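Local coordinates for nitroreductase (Desulfitobacterium hafniense, PDB 3PXV), which binds flavin mononucleotide and probably acts as an FMN-dependent oxidoreductase of the nitroreductase family, at residues K56-M59 against Q60-A64. Sequence-based numbering, arbitrary orientation.
Sequences KELM and QEMEA
Q60 folds back over the carbonyl of K56, one turn earlier at the start of the α-helix 56-72 of this nitroreductase fold. Its backbone N donates to K56 O at 2.9 Å, nearly straight at 174°, and its CG, held beside that backbone N, lies 3.5 Å from the same oxygen. The chain then runs out extended toward K56, and amide NE2 ends 3.9 Å from K56 CE on the exposed face, the two chains crossing at a slant. The i to i+4 bonding continues through E61 N to E57 O, M62 N to L58 O and E63 N to M59 O.

E57 and E61 meet one turn apart. E57 sends CG anti to its backbone N (chi1 178°) and then bends at chi2, which carries its carboxylate forward along the helix to E61. The two carboxylate planes stand 77° apart, and OE2 of E57 is modelled 2.4 Å from OE2 of E61, a separation too short to take at face value. The other oxygen of E61, OE1, makes salt bridges with R146 and with R153 of helix 147-154. With an alanine here, R146 and R153 would probably lose this carboxylate partner, and with it the bridge from this helix to helix 147-154 through R153.

The buried face carries L58, M59 and M62, the last two modelled as selenomethionine. L58 and M62 pack on F150, M59 and M62 on M96 of strand 95-101, and L58 also reaches V188 of the second subunit. Between them, L58 CD1 rests 4.1 Å from the selenium of M62.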
loop_
_atom_site.group_PDB
_atom_site.type_symbol
_atom_site.label_atom_id
_atom_site.label_comp_id
_atom_site.label_asym_id
_atom_site.label_seq_id
_atom_site.Cartn_x
_atom_site.Cartn_y
_atom_site.Cartn_z
ATOM N N LYS B 56 18.079 -9.647 -17.727
ATOM C CA LYS B 56 17.643 -8.811 -18.852
ATOM C C LYS B 56 16.756 -9.571 -19.842
ATOM O O LYS B 56 15.710 -9.078 -20.277
ATOM C CB LYS B 56 18.852 -8.227 -19.577
ATOM C CG LYS B 56 18.513 -7.113 -20.575
ATOM C CD LYS B 56 19.776 -6.564 -21.309
ATOM C CE LYS B 56 19.458 -5.265 -22.085
ATOM N NZ LYS B 56 20.610 -4.720 -22.884
ATOM N N GLU B 57 17.172 -10.781 -20.175
ATOM C CA GLU B 57 16.439 -11.589 -21.133
ATOM C C GLU B 57 14.987 -11.772 -20.694
ATOM O O GLU B 57 14.070 -11.498 -21.470
ATOM C CB GLU B 57 17.132 -12.949 -21.341
ATOM C CG GLU B 57 16.415 -13.900 -22.298
ATOM C CD GLU B 57 16.256 -13.320 -23.697
ATOM O OE1 GLU B 57 17.037 -12.410 -24.060
ATOM O OE2 GLU B 57 15.353 -13.773 -24.434
ATOM N N LEU B 58 14.784 -12.195 -19.443
ATOM C CA LEU B 58 13.435 -12.452 -18.919
ATOM C C LEU B 58 12.628 -11.159 -18.930
ATOM O O LEU B 58 11.461 -11.157 -19.274
ATOM C CB LEU B 58 13.504 -13.062 -17.503
ATOM C CG LEU B 58 12.208 -13.358 -16.734
ATOM C CD1 LEU B 58 11.258 -14.250 -17.522
ATOM C CD2 LEU B 58 12.516 -13.994 -15.399
HETATM N N MSE B 59 13.261 -10.055 -18.551
HETATM C CA MSE B 59 12.583 -8.767 -18.538
HETATM C C MSE B 59 12.109 -8.382 -19.942
HETATM O O MSE B 59 10.951 -8.021 -20.115
HETATM C CB MSE B 59 13.478 -7.683 -17.931
HETATM C CG MSE B 59 13.664 -7.816 -16.407
HETATM SE SE MSE B 59 14.303 -6.176 -15.654
HETATM C CE MSE B 59 12.787 -5.107 -16.112
ATOM N N GLN B 60 13.001 -8.476 -20.939
ATOM C CA GLN B 60 12.646 -8.183 -22.342
ATOM C C GLN B 60 11.525 -9.090 -22.850
ATOM O O GLN B 60 10.657 -8.649 -23.600
ATOM C CB GLN B 60 13.861 -8.314 -23.291
ATOM C CG GLN B 60 14.971 -7.247 -23.139
ATOM C CD GLN B 60 16.128 -7.428 -24.163
ATOM O OE1 GLN B 60 16.496 -8.547 -24.514
ATOM N NE2 GLN B 60 16.693 -6.316 -24.631
ATOM N N GLU B 61 11.541 -10.356 -22.454
ATOM C CA GLU B 61 10.518 -11.287 -22.931
ATOM C C GLU B 61 9.148 -10.955 -22.372
ATOM O O GLU B 61 8.164 -10.981 -23.091
ATOM C CB GLU B 61 10.912 -12.743 -22.647
ATOM C CG GLU B 61 12.095 -13.235 -23.484
ATOM C CD GLU B 61 12.397 -14.719 -23.325
ATOM O OE1 GLU B 61 11.505 -15.471 -22.882
ATOM O OE2 GLU B 61 13.526 -15.149 -23.679
HETATM N N MSE B 62 9.092 -10.609 -21.094
HETATM C CA MSE B 62 7.842 -10.277 -20.463
HETATM C C MSE B 62 7.317 -8.966 -21.051
HETATM O O MSE B 62 6.105 -8.776 -21.211
HETATM C CB MSE B 62 8.018 -10.175 -18.933
HETATM C CG MSE B 62 8.336 -11.486 -18.264
HETATM SE SE MSE B 62 8.684 -11.340 -16.360
HETATM C CE MSE B 62 7.000 -10.597 -15.859
ATOM N N GLU B 63 8.237 -8.068 -21.392
ATOM C CA GLU B 63 7.865 -6.775 -21.960
ATOM C C GLU B 63 7.255 -6.963 -23.347
ATOM O O GLU B 63 6.201 -6.406 -23.645
ATOM C CB GLU B 63 9.081 -5.835 -22.027
ATOM C CG GLU B 63 8.724 -4.412 -22.511
ATOM C CD GLU B 63 9.901 -3.440 -22.464
ATOM O OE1 GLU B 63 10.994 -3.796 -22.933
ATOM O OE2 GLU B 63 9.721 -2.310 -21.971
ATOM N N ALA B 64 7.934 -7.744 -24.186
ATOM C CA ALA B 64 7.480 -8.005 -25.547
ATOM C C ALA B 64 6.159 -8.773 -25.547
ATOM O O ALA B 64 5.300 -8.524 -26.386
ATOM C CB ALA B 64 8.552 -8.745 -26.338
#